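Local coordinates for protein F1 (Vaccinia virus ankara, PDB 4D2M) that probably blocks apoptosis as a viral Bcl-2-like protein that binds the BH3 segment of the pro-apoptotic protein Bim, at residues 73-76 against 82-85; 105-110 against 142-147; 131-136 against 171-176. The protein carries 1 engineered substitution. All blocks are in the same frame, centred on the assembly; numbering follows the deposited sequence.

Contact 1: 73-76 against 82-85; sequences DLYR and TRSY
Tyr75 and Arg83 meet where helix 54-77 ends and helix 80-99 begins, the corner between two consecutive helices of this Bcl-2-like fold, at the surface. Just ahead of the meeting point, Asp73 stays on its own helix. Its OD1 lies 3.5 Å from Arg76 NH1, in the plane of the guanidinium, a salt bridge between residues three apart on the same helix whose arginine is poorly ordered. Asp73 and Leu74 also pack on Arg150 and Ile47 of the second subunit. Tyr75 carries the contact. With CG anti to the backbone N (chi1 -169°), its ring is carried out to the start of the next helix, where the extended Arg83 chain passes across one face. CD of Arg83 sits 3.7 Å from the phenol OH of Tyr75, and NE lies over the ring. The guanidinium plane is turned only 30° from that of the ring, and CE2 of Tyr75 lies over one guanidinium face, 3.5 Å above its plane and toward its rim. Beyond the ring, a water in its plane accepts from Tyr75 OH at 2.6 Å and donates to Arg83 O at 2.7 Å, tying the phenol to the second helix backbone. The carbonyl of Tyr75 accepts a weak, bent bond from Arg83 NH2 at 2.9 Å, and Arg83 NE makes another weak one to Leu78 O. A positive group among the carbonyls closing a helix should suit the local dipole. Arg76 O, one residue on from Tyr75, lies 3.1 Å from Arg83 NH2, at the guanidinium edge and near its plane.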
loop_
_atom_site.group_PDB
_atom_site.type_symbol
_atom_site.label_atom_id
_atom_site.label_comp_id
_atom_site.label_asym_id
_atom_site.label_seq_id
_atom_site.Cartn_x
_atom_site.Cartn_y
_atom_site.Cartn_z
ATOM N N ASP A 73 -22.217 -4.596 -2.914
ATOM C CA ASP A 73 -22.743 -4.169 -1.624
ATOM C C ASP A 73 -22.573 -2.672 -1.424
ATOM O O ASP A 73 -23.404 -2.027 -0.786
ATOM C CB ASP A 73 -22.060 -4.923 -0.484
ATOM C CG ASP A 73 -22.683 -4.621 0.865
ATOM O OD1 ASP A 73 -23.716 -5.239 1.197
ATOM O OD2 ASP A 73 -22.141 -3.763 1.593
ATOM N N LEU A 74 -21.491 -2.121 -1.962
ATOM C CA LEU A 74 -21.260 -0.686 -1.875
ATOM C C LEU A 74 -22.371 0.061 -2.609
ATOM O O LEU A 74 -22.942 1.013 -2.079
ATOM C CB LEU A 74 -19.890 -0.322 -2.451
ATOM C CG LEU A 74 -19.517 1.163 -2.467
ATOM C CD1 LEU A 74 -19.660 1.786 -1.086
ATOM C CD2 LEU A 74 -18.091 1.346 -2.985
ATOM N N TYR A 75 -22.688 -0.389 -3.820
ATOM C CA TYR A 75 -23.732 0.245 -4.619
ATOM C C TYR A 75 -25.093 0.206 -3.918
ATOM O O TYR A 75 -25.836 1.186 -3.954
ATOM C CB TYR A 75 -23.840 -0.422 -5.991
ATOM C CG TYR A 75 -24.705 0.346 -6.968
ATOM C CD1 TYR A 75 -24.168 1.364 -7.748
ATOM C CD2 TYR A 75 -26.056 0.059 -7.106
ATOM C CE1 TYR A 75 -24.955 2.073 -8.640
ATOM C CE2 TYR A 75 -26.848 0.760 -7.995
ATOM C CZ TYR A 75 -26.292 1.766 -8.757
ATOM O OH TYR A 75 -27.078 2.465 -9.642
ATOM N N ARG A 76 -25.414 -0.920 -3.285
ATOM C CA ARG A 76 -26.690 -1.062 -2.580
ATOM C C ARG A 76 -26.846 -0.006 -1.489
ATOM O O ARG A 76 -27.960 0.408 -1.173
ATOM C CB ARG A 76 -26.819 -2.457 -1.960
ATOM C CG ARG A 76 -27.022 -3.579 -2.968
ATOM C CD ARG A 76 -27.279 -4.911 -2.277
ATOM N NE ARG A 76 -26.829 -6.046 -3.089
ATOM C CZ ARG A 76 -25.727 -6.761 -2.861
ATOM N NH1 ARG A 76 -24.932 -6.490 -1.832
ATOM N NH2 ARG A 76 -25.421 -7.767 -3.669
ATOM N N THR A 82 -25.873 9.717 -5.307
ATOM C CA THR A 82 -24.585 9.173 -5.719
ATOM C C THR A 82 -24.739 8.289 -6.948
ATOM O O THR A 82 -23.873 8.268 -7.822
ATOM C CB THR A 82 -23.929 8.355 -4.591
ATOM O OG1 THR A 82 -24.130 9.016 -3.336
ATOM C CG2 THR A 82 -22.438 8.190 -4.853
ATOM N N ARG A 83 -25.848 7.560 -7.008
ATOM C CA ARG A 83 -26.135 6.691 -8.141
ATOM C C ARG A 83 -26.349 7.511 -9.409
ATOM O O ARG A 83 -25.964 7.090 -10.501
ATOM C CB ARG A 83 -27.362 5.827 -7.856
ATOM C CG ARG A 83 -27.166 4.863 -6.698
ATOM C CD ARG A 83 -28.360 3.934 -6.526
ATOM N NE ARG A 83 -28.200 3.070 -5.360
ATOM C CZ ARG A 83 -28.922 1.978 -5.125
ATOM N NH1 ARG A 83 -29.866 1.597 -5.977
ATOM N NH2 ARG A 83 -28.694 1.260 -4.033
ATOM N N SER A 84 -26.961 8.681 -9.258
ATOM C CA SER A 84 -27.163 9.586 -10.385
ATOM C C SER A 84 -25.820 10.062 -10.930
ATOM O O SER A 84 -25.608 10.109 -12.142
ATOM C CB SER A 84 -28.015 10.785 -9.967
ATOM O OG SER A 84 -29.181 10.367 -9.280
ATOM N N TYR A 85 -24.915 10.416 -10.023
ATOM C CA TYR A 85 -23.593 10.886 -10.409
ATOM C C TYR A 85 -22.828 9.779 -11.124
ATOM O O TYR A 85 -22.081 10.039 -12.065
ATOM C CB TYR A 85 -22.815 11.365 -9.183
ATOM C CG TYR A 85 -23.403 12.586 -8.505
ATOM C CD1 TYR A 85 -24.460 13.289 -9.074
ATOM C CD2 TYR A 85 -22.895 13.039 -7.297
ATOM C CE1 TYR A 85 -24.992 14.403 -8.455
ATOM C CE2 TYR A 85 -23.421 14.153 -6.672
ATOM C CZ TYR A 85 -24.469 14.829 -7.255
ATOM O OH TYR A 85 -25.000 15.938 -6.642
HETATM O O HOH W 1 -25.905 4.399 -10.993
#

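Contact 2: 105-110 against 142-147; sequences NIMYDM and ISFITE
Met107 and Phe144 supply the apolar part of this helix-helix crossing, in which the segment axes pass 10.1 Å apart at -63°. CB of Met107 lies 3.5 Å from Phe144 CE1, approaching the ring at a slant. With CG of Phe144 anti to its backbone N (chi1 176°), the ring reaches the backbone of the other helix: CZ comes within 3.7 Å of Met107 O, and Tyr108 N sits at the ring edge, 3.8 Å from CE1.

The polar side runs through a third party. Asn105 OD1 and Glu147 OE1 are 4.2 Å apart, and Glu147 OE1 forms a salt bridge with Arg151 NE, while the ring of Tyr108 makes a cation-pi contact with the same arginine. Arg151, just past the end of helix 135-150, thus contacts a side chain of each segment. Within the second segment, Thr146 OG1 donates to Ile142 O at 2.7 Å from above the carbonyl plane.

Met107 and Phe144 also pack against the bound peptide, which places them in the BH3-binding groove. Phe144 further meets Phe121 of helix 118-131; Ile142 and Ser143 pack on helix 80-99, and Ile142 and Ile145 on helix 155-169.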
loop_
_atom_site.group_PDB
_atom_site.type_symbol
_atom_site.label_atom_id
_atom_site.label_comp_id
_atom_site.label_asym_id
_atom_site.label_seq_id
_atom_site.Cartn_x
_atom_site.Cartn_y
_atom_site.Cartn_z
ATOM N N ASN A 105 -5.372 4.526 -26.336
ATOM C CA ASN A 105 -4.429 3.425 -26.524
ATOM C C ASN A 105 -2.989 3.911 -26.661
ATOM O O ASN A 105 -2.088 3.407 -25.992
ATOM C CB ASN A 105 -4.806 2.600 -27.762
ATOM C CG ASN A 105 -6.125 1.864 -27.597
ATOM O OD1 ASN A 105 -6.614 1.684 -26.482
ATOM N ND2 ASN A 105 -6.701 1.426 -28.711
ATOM N N ILE A 106 -2.774 4.886 -27.536
ATOM C CA ILE A 106 -1.429 5.396 -27.786
ATOM C C ILE A 106 -0.898 6.177 -26.581
ATOM O O ILE A 106 0.312 6.244 -26.367
ATOM C CB ILE A 106 -1.379 6.277 -29.069
ATOM C CG1 ILE A 106 -2.451 7.382 -29.043
ATOM C CG2 ILE A 106 -1.503 5.380 -30.302
ATOM C CD1 ILE A 106 -2.976 7.795 -30.421
ATOM N N MET A 107 -1.793 6.741 -25.779
ATOM C CA MET A 107 -1.375 7.426 -24.561
ATOM C C MET A 107 -0.991 6.424 -23.474
ATOM O O MET A 107 -0.170 6.727 -22.608
ATOM C CB MET A 107 -2.476 8.360 -24.063
ATOM C CG MET A 107 -2.568 9.645 -24.870
ATOM S SD MET A 107 -4.160 10.466 -24.712
ATOM C CE MET A 107 -4.005 11.182 -23.088
ATOM N N TYR A 108 -1.574 5.229 -23.522
ATOM C CA TYR A 108 -1.166 4.169 -22.610
ATOM C C TYR A 108 0.256 3.727 -22.928
ATOM O O TYR A 108 1.048 3.462 -22.024
ATOM C CB TYR A 108 -2.108 2.968 -22.688
ATOM C CG TYR A 108 -1.526 1.729 -22.047
ATOM C CD1 TYR A 108 -1.488 1.593 -20.665
ATOM C CD2 TYR A 108 -0.998 0.703 -22.820
ATOM C CE1 TYR A 108 -0.950 0.471 -20.072
ATOM C CE2 TYR A 108 -0.460 -0.429 -22.234
ATOM C CZ TYR A 108 -0.438 -0.538 -20.859
ATOM O OH TYR A 108 0.098 -1.658 -20.265
ATOM N N ASP A 109 0.568 3.646 -24.218
ATOM C CA ASP A 109 1.898 3.251 -24.664
ATOM C C ASP A 109 2.955 4.200 -24.109
ATOM O O ASP A 109 4.073 3.788 -23.805
ATOM C CB ASP A 109 1.969 3.219 -26.194
ATOM C CG ASP A 109 1.080 2.147 -26.801
ATOM O OD1 ASP A 109 0.753 1.166 -26.100
ATOM O OD2 ASP A 109 0.711 2.285 -27.987
ATOM N N MET A 110 2.593 5.472 -23.974
ATOM C CA MET A 110 3.484 6.456 -23.373
ATOM C C MET A 110 3.591 6.236 -21.870
ATOM O O MET A 110 4.642 6.466 -21.279
ATOM C CB MET A 110 2.994 7.878 -23.653
ATOM C CG MET A 110 3.127 8.303 -25.104
ATOM S SD MET A 110 2.759 10.043 -25.359
ATOM C CE MET A 110 0.998 10.037 -25.030
ATOM N N ILE A 142 -10.357 10.950 -16.490
ATOM C CA ILE A 142 -11.024 9.789 -15.923
ATOM C C ILE A 142 -10.954 8.618 -16.899
ATOM O O ILE A 142 -10.599 7.503 -16.517
ATOM C CB ILE A 142 -12.496 10.096 -15.581
ATOM C CG1 ILE A 142 -12.567 11.171 -14.494
ATOM C CG2 ILE A 142 -13.216 8.837 -15.104
ATOM C CD1 ILE A 142 -13.947 11.783 -14.312
ATOM N N SER A 143 -11.285 8.882 -18.159
ATOM C CA SER A 143 -11.264 7.847 -19.186
ATOM C C SER A 143 -9.865 7.261 -19.349
ATOM O O SER A 143 -9.705 6.051 -19.491
ATOM C CB SER A 143 -11.761 8.404 -20.523
ATOM O OG SER A 143 -13.159 8.642 -20.489
ATOM N N PHE A 144 -8.851 8.118 -19.326
ATOM C CA PHE A 144 -7.478 7.649 -19.455
ATOM C C PHE A 144 -7.072 6.812 -18.243
ATOM O O PHE A 144 -6.500 5.734 -18.395
ATOM C CB PHE A 144 -6.513 8.820 -19.631
ATOM C CG PHE A 144 -5.072 8.402 -19.682
ATOM C CD1 PHE A 144 -4.574 7.728 -20.784
ATOM C CD2 PHE A 144 -4.220 8.673 -18.627
ATOM C CE1 PHE A 144 -3.253 7.335 -20.833
ATOM C CE2 PHE A 144 -2.896 8.284 -18.671
ATOM C CZ PHE A 144 -2.413 7.615 -19.774
ATOM N N ILE A 145 -7.376 7.304 -17.045
ATOM C CA ILE A 145 -7.050 6.583 -15.817
ATOM C C ILE A 145 -7.794 5.253 -15.771
ATOM O O ILE A 145 -7.260 4.251 -15.294
ATOM C CB ILE A 145 -7.398 7.410 -14.553
ATOM C CG1 ILE A 145 -6.507 8.653 -14.461
ATOM C CG2 ILE A 145 -7.253 6.568 -13.281
ATOM C CD1 ILE A 145 -5.026 8.363 -14.326
ATOM N N THR A 146 -9.031 5.252 -16.259
ATOM C CA THR A 146 -9.814 4.028 -16.324
ATOM C C THR A 146 -9.123 3.018 -17.235
ATOM O O THR A 146 -9.068 1.832 -16.923
ATOM C CB THR A 146 -11.239 4.299 -16.835
ATOM O OG1 THR A 146 -11.883 5.239 -15.967
ATOM C CG2 THR A 146 -12.052 3.016 -16.878
ATOM N N GLU A 147 -8.585 3.499 -18.353
ATOM C CA GLU A 147 -7.875 2.642 -19.297
ATOM C C GLU A 147 -6.593 2.079 -18.688
ATOM O O GLU A 147 -6.238 0.928 -18.935
ATOM C CB GLU A 147 -7.549 3.411 -20.579
ATOM C CG GLU A 147 -8.130 2.784 -21.834
ATOM C CD GLU A 147 -7.534 1.424 -22.135
ATOM O OE1 GLU A 147 -6.298 1.335 -22.282
ATOM O OE2 GLU A 147 -8.303 0.445 -22.226
#

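Contact 3: 131-136 against 171-176; sequences DNKGLG and DDCFVD
Lys133 lies along Cys173, joining the loop before helix 135-150 to the start of helix 172-180. From its CB, 4.1 Å from Cys173 SG, the chain bends at chi2 (-71°) and brings CD alongside the cysteine, 3.8 Å from Cys173 CB. At the tip, NZ reaches the carboxylate of Asp171, forming a salt bridge with OD2 at 3.4 Å whose hydrogen bond is weak. NZ also donates to a water at 3.0 Å, and that water accepts from Cys173 N at 2.9 Å, so the ammonium is linked to the first turn of the helix by two routes. It gives a weak bond to Met129 O as well. The stronger partner of Asp171 OD2 is Arg138, and this shared carboxylate probably offsets the closeness of the two positive groups.

The other oxygen of Asp171 serves its own helix. Asp171 is the N-cap, and OD1 accepts from Phe174 N at 2.9 Å, the donor lying 42° out of the carboxylate plane. On the loop side, Asn132 OD1 accepts from Gly134 N, an Asx turn just before helix 135-150. Lys133 O lies 3.2 Å from Cys173 SG and accepts a hydrogen bond from Tyr177 OH. Farther in, the Leu135 methyl CD1 meets the Phe174 ring obliquely, 4.0 Å from CE1; both residues are buried.

Leu135 also packs on an aromatic side chain of the bound peptide, and Gly136 N is hydrogen-bonded to a polar one, so the start of helix 135-150 borders the BH3-binding site. Helix 172-180 in turn lies against helix 135-150, through Phe174 on Arg138 and Ile142, and against Val58 of the second subunit.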
loop_
_atom_site.group_PDB
_atom_site.type_symbol
_atom_site.label_atom_id
_atom_site.label_comp_id
_atom_site.label_asym_id
_atom_site.label_seq_id
_atom_site.Cartn_x
_atom_site.Cartn_y
_atom_site.Cartn_z
ATOM N N ASP A 131 -5.520 25.591 -14.534
ATOM C CA ASP A 131 -5.627 26.589 -15.593
ATOM C C ASP A 131 -6.811 26.292 -16.509
ATOM O O ASP A 131 -7.515 27.204 -16.946
ATOM C CB ASP A 131 -4.332 26.641 -16.404
ATOM C CG ASP A 131 -3.123 26.965 -15.549
ATOM O OD1 ASP A 131 -3.204 27.910 -14.735
ATOM O OD2 ASP A 131 -2.090 26.277 -15.690
ATOM N N ASN A 132 -7.023 25.009 -16.789
ATOM C CA ASN A 132 -8.110 24.573 -17.656
ATOM C C ASN A 132 -9.319 24.134 -16.835
ATOM O O ASN A 132 -9.263 23.130 -16.124
ATOM C CB ASN A 132 -7.635 23.432 -18.560
ATOM C CG ASN A 132 -8.637 23.089 -19.648
ATOM O OD1 ASN A 132 -9.824 22.903 -19.385
ATOM N ND2 ASN A 132 -8.157 23.009 -20.883
ATOM N N LYS A 133 -10.412 24.885 -16.949
ATOM C CA LYS A 133 -11.603 24.649 -16.135
ATOM C C LYS A 133 -12.778 24.106 -16.951
ATOM O O LYS A 133 -13.931 24.204 -16.533
ATOM C CB LYS A 133 -12.010 25.945 -15.425
ATOM C CG LYS A 133 -11.015 26.407 -14.368
ATOM C CD LYS A 133 -11.038 25.496 -13.148
ATOM C CE LYS A 133 -9.854 25.748 -12.232
ATOM N NZ LYS A 133 -9.682 24.645 -11.243
ATOM N N GLY A 134 -12.482 23.527 -18.109
ATOM C CA GLY A 134 -13.506 22.898 -18.925
ATOM C C GLY A 134 -13.854 21.517 -18.402
ATOM O O GLY A 134 -13.080 20.912 -17.660
ATOM N N LEU A 135 -15.024 21.016 -18.786
ATOM C CA LEU A 135 -15.467 19.693 -18.363
ATOM C C LEU A 135 -14.675 18.599 -19.067
ATOM O O LEU A 135 -14.387 17.555 -18.482
ATOM C CB LEU A 135 -16.961 19.512 -18.641
ATOM C CG LEU A 135 -17.542 18.121 -18.365
ATOM C CD1 LEU A 135 -17.515 17.809 -16.875
ATOM C CD2 LEU A 135 -18.951 18.006 -18.918
ATOM N N GLY A 136 -14.328 18.854 -20.326
ATOM C CA GLY A 136 -13.690 17.863 -21.176
ATOM C C GLY A 136 -12.412 17.255 -20.628
ATOM O O GLY A 136 -12.244 16.035 -20.658
ATOM N N ASP A 171 -12.050 18.295 -8.464
ATOM C CA ASP A 171 -11.888 19.629 -7.901
ATOM C C ASP A 171 -13.251 20.307 -7.872
ATOM O O ASP A 171 -14.228 19.759 -8.384
ATOM C CB ASP A 171 -10.876 20.449 -8.707
ATOM C CG ASP A 171 -11.288 20.637 -10.158
ATOM O OD1 ASP A 171 -12.262 19.991 -10.602
ATOM O OD2 ASP A 171 -10.622 21.426 -10.861
ATOM N N ASP A 172 -13.316 21.488 -7.266
ATOM C CA ASP A 172 -14.578 22.205 -7.116
ATOM C C ASP A 172 -15.258 22.409 -8.464
ATOM O O ASP A 172 -16.480 22.317 -8.577
ATOM C CB ASP A 172 -14.345 23.556 -6.438
ATOM C CG ASP A 172 -13.724 23.417 -5.061
ATOM O OD1 ASP A 172 -14.066 22.450 -4.349
ATOM O OD2 ASP A 172 -12.891 24.273 -4.695
ATOM N N CYS A 173 -14.452 22.674 -9.486
ATOM C CA CYS A 173 -14.963 22.893 -10.831
ATOM C C CYS A 173 -15.681 21.659 -11.374
ATOM O O CYS A 173 -16.772 21.769 -11.931
ATOM C CB CYS A 173 -13.820 23.287 -11.766
ATOM S SG CYS A 173 -14.203 23.113 -13.515
ATOM N N PHE A 174 -15.072 20.489 -11.210
ATOM C CA PHE A 174 -15.677 19.249 -11.690
ATOM C C PHE A 174 -16.960 18.946 -10.932
ATOM O O PHE A 174 -17.962 18.549 -11.524
ATOM C CB PHE A 174 -14.711 18.073 -11.552
ATOM C CG PHE A 174 -15.239 16.789 -12.137
ATOM C CD1 PHE A 174 -15.524 16.693 -13.492
ATOM C CD2 PHE A 174 -15.448 15.680 -11.335
ATOM C CE1 PHE A 174 -16.010 15.514 -14.032
ATOM C CE2 PHE A 174 -15.932 14.498 -11.868
ATOM C CZ PHE A 174 -16.214 14.416 -13.219
ATOM N N VAL A 175 -16.916 19.126 -9.616
ATOM C CA VAL A 175 -18.083 18.913 -8.772
ATOM C C VAL A 175 -19.239 19.793 -9.235
ATOM O O VAL A 175 -20.374 19.330 -9.345
ATOM C CB VAL A 175 -17.758 19.207 -7.294
ATOM C CG1 VAL A 175 -19.014 19.151 -6.419
ATOM C CG2 VAL A 175 -16.729 18.222 -6.797
ATOM N N ASP A 176 -18.940 21.056 -9.519
ATOM C CA ASP A 176 -19.958 21.987 -9.982
ATOM C C ASP A 176 -20.594 21.492 -11.274
ATOM O O ASP A 176 -21.800 21.629 -11.468
ATOM C CB ASP A 176 -19.364 23.384 -10.181
ATOM C CG ASP A 176 -18.922 24.022 -8.878
ATOM O OD1 ASP A 176 -19.403 23.591 -7.809
ATOM O OD2 ASP A 176 -18.096 24.958 -8.921
HETATM O O HOH W 2 -11.944 24.169 -9.374
#

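From the N terminus, contact 1 comes first and closes a short loop, with five residues between its segments, at the corner between helices 54-77 and 80-99. It is complete before contact 2 opens on helix 101-111. Contact 3 then opens at 131-136, before contact 2 closes on 142-147, and itself closes only at 171-176; these two longer loops therefore cross. Both use helix 135-150, which links the groove-side helix 101-111 to the C-terminal helix 172-180, and they touch directly where Ile142 CD1 packs 3.6 Å from Phe174 CZ. Contact 1 lies apart from both, yet all three contacts reach the second subunit.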